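Local structure of hydrogenase maturation factor (Thermoanaerobacter tengcongensis, 3VTH) at residues Pro191-Ile205 with Ile351-Val363. The protein probably transfers the carbamoyl group of carbamoyl phosphate, at the cost of ATP, to the C-terminal cysteine of HypE during [NiFe]-hydrogenase maturation. Residues are numbered along the deposited sequence; the frame is centred on the assembly and turned at random.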
loop_
_atom_site.group_PDB
_atom_site.type_symbol
_atom_site.label_atom_id
_atom_site.label_comp_id
_atom_site.label_asym_id
_atom_site.label_seq_id
_atom_site.Cartn_x
_atom_site.Cartn_y
_atom_site.Cartn_z
ATOM N N PRO A 191 13.026 -15.795 20.671
ATOM C CA PRO A 191 13.366 -14.408 20.983
ATOM C C PRO A 191 12.736 -13.971 22.306
ATOM O O PRO A 191 11.791 -14.598 22.780
ATOM C CB PRO A 191 12.771 -13.604 19.815
ATOM C CG PRO A 191 11.982 -14.573 19.001
ATOM C CD PRO A 191 12.266 -15.947 19.417
ATOM N N SER A 192 13.267 -12.901 22.889
ATOM C CA SER A 192 12.693 -12.303 24.085
ATOM C C SER A 192 12.590 -10.770 23.983
ATOM O O SER A 192 13.325 -10.116 23.226
ATOM C CB SER A 192 13.499 -12.719 25.316
ATOM O OG SER A 192 14.884 -12.598 25.069
ATOM N N LEU A 193 11.646 -10.221 24.736
ATOM C CA LEU A 193 11.503 -8.782 24.894
ATOM C C LEU A 193 12.604 -8.203 25.772
ATOM O O LEU A 193 13.158 -8.881 26.651
ATOM C CB LEU A 193 10.144 -8.447 25.519
ATOM C CG LEU A 193 8.908 -8.915 24.738
ATOM C CD1 LEU A 193 7.652 -8.789 25.616
ATOM C CD2 LEU A 193 8.764 -8.175 23.402
ATOM N N SER A 194 12.888 -6.927 25.539
ATOM C CA SER A 194 13.798 -6.183 26.381
ATOM C C SER A 194 13.209 -4.784 26.566
ATOM O O SER A 194 12.910 -4.077 25.571
ATOM C CB SER A 194 15.195 -6.151 25.743
ATOM O OG SER A 194 16.052 -5.251 26.443
ATOM N N PHE A 195 12.976 -4.414 27.821
ATOM C CA PHE A 195 12.444 -3.095 28.146
ATOM C C PHE A 195 13.583 -2.172 28.576
ATOM O O PHE A 195 14.399 -2.526 29.423
ATOM C CB PHE A 195 11.381 -3.171 29.260
ATOM C CG PHE A 195 10.805 -1.821 29.652
ATOM C CD1 PHE A 195 9.777 -1.243 28.907
ATOM C CD2 PHE A 195 11.285 -1.141 30.764
ATOM C CE1 PHE A 195 9.245 -0.008 29.256
ATOM C CE2 PHE A 195 10.754 0.101 31.128
ATOM C CZ PHE A 195 9.732 0.665 30.374
ATOM N N VAL A 196 13.619 -0.983 27.985
ATOM C CA VAL A 196 14.610 0.031 28.333
ATOM C C VAL A 196 13.878 1.332 28.635
ATOM O O VAL A 196 13.155 1.873 27.800
ATOM C CB VAL A 196 15.607 0.309 27.166
ATOM C CG1 VAL A 196 16.720 1.249 27.635
ATOM C CG2 VAL A 196 16.187 -0.979 26.619
ATOM N N GLY A 197 14.067 1.831 29.840
ATOM C CA GLY A 197 13.477 3.093 30.232
ATOM C C GLY A 197 14.032 3.398 31.594
ATOM O O GLY A 197 15.254 3.329 31.790
ATOM N N GLU A 198 13.142 3.722 32.530
ATOM C CA GLU A 198 13.510 3.767 33.934
ATOM C C GLU A 198 13.393 2.345 34.477
ATOM O O GLU A 198 12.875 1.433 33.790
ATOM C CB GLU A 198 12.587 4.698 34.732
ATOM C CG GLU A 198 12.449 6.127 34.211
ATOM C CD GLU A 198 11.705 7.022 35.204
ATOM O OE1 GLU A 198 10.679 7.634 34.820
ATOM O OE2 GLU A 198 12.137 7.099 36.376
ATOM N N GLY A 199 13.879 2.159 35.695
ATOM C CA GLY A 199 13.741 0.905 36.415
ATOM C C GLY A 199 12.298 0.471 36.562
ATOM O O GLY A 199 11.425 1.276 36.890
ATOM N N CYS A 200 12.058 -0.808 36.305
ATOM C CA CYS A 200 10.737 -1.407 36.385
ATOM C C CYS A 200 10.939 -2.860 36.781
ATOM O O CYS A 200 11.766 -3.575 36.197
ATOM C CB CYS A 200 10.021 -1.306 35.026
ATOM S SG CYS A 200 8.333 -2.047 34.892
ATOM N N PHE A 201 10.181 -3.300 37.769
ATOM C CA PHE A 201 10.321 -4.654 38.258
ATOM C C PHE A 201 9.218 -5.576 37.731
ATOM O O PHE A 201 9.233 -6.775 37.997
ATOM C CB PHE A 201 10.413 -4.659 39.788
ATOM C CG PHE A 201 11.690 -4.038 40.319
ATOM C CD1 PHE A 201 12.796 -4.830 40.606
ATOM C CD2 PHE A 201 11.789 -2.657 40.507
ATOM C CE1 PHE A 201 13.985 -4.264 41.097
ATOM C CE2 PHE A 201 12.972 -2.077 40.994
ATOM C CZ PHE A 201 14.073 -2.886 41.292
ATOM N N ASP A 202 8.281 -5.008 36.972
ATOM C CA ASP A 202 7.195 -5.779 36.359
ATOM C C ASP A 202 7.662 -6.487 35.082
ATOM O O ASP A 202 8.793 -6.279 34.618
ATOM C CB ASP A 202 5.999 -4.865 36.041
ATOM C CG ASP A 202 5.367 -4.268 37.283
ATOM O OD1 ASP A 202 5.346 -4.941 38.329
ATOM O OD2 ASP A 202 4.886 -3.121 37.216
ATOM N N ASP A 203 6.796 -7.314 34.502
ATOM C CA ASP A 203 7.116 -7.900 33.202
ATOM C C ASP A 203 7.097 -6.816 32.109
ATOM O O ASP A 203 6.451 -5.779 32.280
ATOM C CB ASP A 203 6.276 -9.162 32.905
ATOM C CG ASP A 203 4.858 -8.871 32.375
ATOM O OD1 ASP A 203 4.639 -7.936 31.576
ATOM O OD2 ASP A 203 3.946 -9.652 32.738
ATOM N N GLU A 204 7.839 -7.040 31.023
ATOM C CA GLU A 204 8.089 -6.001 30.001
ATOM C C GLU A 204 6.832 -5.319 29.461
ATOM O O GLU A 204 6.793 -4.092 29.348
ATOM C CB GLU A 204 8.933 -6.543 28.835
ATOM C CG GLU A 204 10.402 -6.829 29.174
ATOM C CD GLU A 204 10.615 -8.151 29.914
ATOM O OE1 GLU A 204 9.632 -8.903 30.126
ATOM O OE2 GLU A 204 11.778 -8.439 30.288
ATOM N N ILE A 205 5.810 -6.105 29.123
ATOM C CA ILE A 205 4.548 -5.551 28.614
ATOM C C ILE A 205 3.867 -4.622 29.634
ATOM O O ILE A 205 3.341 -3.568 29.270
ATOM C CB ILE A 205 3.551 -6.649 28.181
ATOM C CG1 ILE A 205 4.140 -7.537 27.072
ATOM C CG2 ILE A 205 2.222 -6.022 27.702
ATOM C CD1 ILE A 205 4.426 -6.830 25.727
ATOM N N ILE A 351 12.674 11.420 21.303
ATOM C CA ILE A 351 11.282 11.248 20.924
ATOM C C ILE A 351 10.576 10.287 21.877
ATOM O O ILE A 351 9.641 10.681 22.572
ATOM C CB ILE A 351 11.137 10.784 19.454
ATOM C CG1 ILE A 351 11.865 11.758 18.509
ATOM C CG2 ILE A 351 9.668 10.643 19.084
ATOM C CD1 ILE A 351 11.871 11.322 17.044
ATOM N N ALA A 352 11.034 9.035 21.924
ATOM C CA ALA A 352 10.445 8.060 22.821
ATOM C C ALA A 352 10.953 8.235 24.246
ATOM O O ALA A 352 12.109 8.613 24.467
ATOM C CB ALA A 352 10.731 6.641 22.326
ATOM N N ASP A 353 10.080 7.958 25.209
ATOM C CA ASP A 353 10.467 7.938 26.617
ATOM C C ASP A 353 11.011 6.572 27.058
ATOM O O ASP A 353 11.950 6.499 27.857
ATOM C CB ASP A 353 9.277 8.351 27.478
ATOM C CG ASP A 353 8.828 9.771 27.180
ATOM O OD1 ASP A 353 9.606 10.689 27.486
ATOM O OD2 ASP A 353 7.724 9.974 26.626
ATOM N N VAL A 354 10.417 5.498 26.542
ATOM C CA VAL A 354 10.851 4.127 26.870
ATOM C C VAL A 354 10.752 3.248 25.627
ATOM O O VAL A 354 10.069 3.609 24.669
ATOM C CB VAL A 354 10.019 3.506 28.029
ATOM C CG1 VAL A 354 10.078 4.395 29.305
ATOM C CG2 VAL A 354 8.578 3.300 27.590
ATOM N N PHE A 355 11.437 2.105 25.645
ATOM C CA PHE A 355 11.532 1.246 24.469
ATOM C C PHE A 355 11.169 -0.191 24.804
ATOM O O PHE A 355 11.567 -0.704 25.856
ATOM C CB PHE A 355 12.966 1.255 23.916
ATOM C CG PHE A 355 13.407 2.585 23.377
ATOM C CD1 PHE A 355 13.476 2.800 22.000
ATOM C CD2 PHE A 355 13.791 3.617 24.250
ATOM C CE1 PHE A 355 13.896 4.049 21.487
ATOM C CE2 PHE A 355 14.212 4.846 23.758
ATOM C CZ PHE A 355 14.264 5.067 22.380
ATOM N N LEU A 356 10.423 -0.830 23.898
ATOM C CA LEU A 356 10.226 -2.269 23.955
ATOM C C LEU A 356 10.961 -2.898 22.777
ATOM O O LEU A 356 10.456 -2.925 21.637
ATOM C CB LEU A 356 8.740 -2.663 23.948
ATOM C CG LEU A 356 8.469 -4.159 24.184
ATOM C CD1 LEU A 356 8.799 -4.571 25.625
ATOM C CD2 LEU A 356 7.024 -4.540 23.830
ATOM N N LEU A 357 12.159 -3.386 23.076
ATOM C CA LEU A 357 13.042 -4.022 22.108
ATOM C C LEU A 357 12.779 -5.532 22.026
ATOM O O LEU A 357 12.060 -6.083 22.853
ATOM C CB LEU A 357 14.478 -3.819 22.595
ATOM C CG LEU A 357 15.366 -2.622 22.244
ATOM C CD1 LEU A 357 14.635 -1.332 21.835
ATOM C CD2 LEU A 357 16.365 -2.374 23.346
ATOM N N ASN A 358 13.363 -6.194 21.019
ATOM C CA ASN A 358 13.493 -7.646 21.039
ATOM C C ASN A 358 14.721 -8.074 20.238
ATOM O O ASN A 358 15.292 -7.269 19.494
ATOM C CB ASN A 358 12.203 -8.342 20.552
ATOM C CG ASN A 358 11.976 -8.204 19.063
ATOM O OD1 ASN A 358 12.794 -8.658 18.241
ATOM N ND2 ASN A 358 10.839 -7.611 18.696
ATOM N N ASN A 359 15.136 -9.329 20.386
ATOM C CA ASN A 359 16.357 -9.768 19.728
ATOM C C ASN A 359 16.118 -10.614 18.481
ATOM O O ASN A 359 16.994 -11.356 18.087
ATOM C CB ASN A 359 17.285 -10.491 20.730
ATOM C CG ASN A 359 16.631 -11.718 21.346
ATOM O OD1 ASN A 359 15.422 -11.942 21.199
ATOM N ND2 ASN A 359 17.423 -12.528 22.017
ATOM N N ARG A 360 14.945 -10.507 17.852
ATOM C CA ARG A 360 14.738 -11.144 16.542
ATOM C C ARG A 360 15.034 -10.115 15.453
ATOM O O ARG A 360 14.300 -9.128 15.310
ATOM C CB ARG A 360 13.305 -11.705 16.383
ATOM C CG ARG A 360 13.065 -12.458 15.039
ATOM C CD ARG A 360 11.642 -13.043 14.904
ATOM N NE ARG A 360 10.604 -12.015 15.070
ATOM C CZ ARG A 360 9.347 -12.265 15.435
ATOM N NH1 ARG A 360 8.954 -13.507 15.661
ATOM N NH2 ARG A 360 8.474 -11.273 15.571
ATOM N N ASP A 361 16.100 -10.332 14.690
ATOM C CA ASP A 361 16.462 -9.398 13.603
ATOM C C ASP A 361 15.324 -9.155 12.626
ATOM O O ASP A 361 14.613 -10.082 12.233
ATOM C CB ASP A 361 17.673 -9.890 12.819
ATOM C CG ASP A 361 18.967 -9.772 13.602
ATOM O OD1 ASP A 361 20.011 -10.146 13.032
ATOM O OD2 ASP A 361 18.956 -9.301 14.776
ATOM N N ILE A 362 15.132 -7.889 12.267
ATOM C CA ILE A 362 14.240 -7.540 11.164
ATOM C C ILE A 362 15.167 -7.417 9.968
ATOM O O ILE A 362 16.081 -6.586 9.971
ATOM C CB ILE A 362 13.475 -6.217 11.403
ATOM C CG1 ILE A 362 12.520 -6.363 12.595
ATOM C CG2 ILE A 362 12.705 -5.770 10.100
ATOM C CD1 ILE A 362 11.913 -5.013 13.095
ATOM N N VAL A 363 14.961 -8.279 8.974
ATOM C CA VAL A 363 15.776 -8.264 7.774
ATOM C C VAL A 363 15.285 -7.208 6.792
ATOM O O VAL A 363 16.079 -6.449 6.237
ATOM C CB VAL A 363 15.796 -9.665 7.079
ATOM C CG1 VAL A 363 16.647 -9.616 5.821
ATOM C CG2 VAL A 363 16.335 -10.737 8.085
HETATM O O HOH W 1 16.001 -14.650 23.578
#
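Ser194 and Val196 satisfy their N-H and C=O groups on Leu357 and Phe355 respectively, a worked example of alternation in a sheet, since Val354 and Leu356 turn to Ala219 and Lys221 of strand 218-221 instead. Leu357 N reaches Ser194 O at 2.7 Å, almost in line with the carbonyl; the return bond, from Ser194 N to Leu357 O, comes from above the carbonyl plane. At the next hydrogen-bonded pair, Val196 N gives Phe355 O a nearly straight bond (3.0 Å, 170°). Leu193 CA and Phe195 CA add C-H contacts to Leu357 O and Phe355 O.

Just before strand 193-196 begins and after 354-358 ends, a side chain takes over: Asn359 OD1 accepts from Ser192 N at 2.9 Å, while a water links Asn359 ND2 to Ser192 OG; Asn359 N reaches Ser192 O only weakly. Asn358 OD1 is engaged by Arg360 N in an Asx turn.

The Phe195 ring, swung away from its own N (chi1 179°), brings CZ to 3.7 Å from Val354 CB. Replacing this ring by an alanine would probably leave Val354 CB without its neighbour and open a gap beside Cys207 and Val208. Farther along this face, Leu356 CD2 meets Leu193 CD2 and Ile205 CD1.

Strand 193-196, following the second zinc finger, edges the YrdC-like domain's mixed sheet; strand 354-358 separates it from 218-221, to which 354-358 runs parallel, while helix 204-213 packs against Phe195, Val354 and Leu356, and helix 312-320 against Leu193 and Ile205.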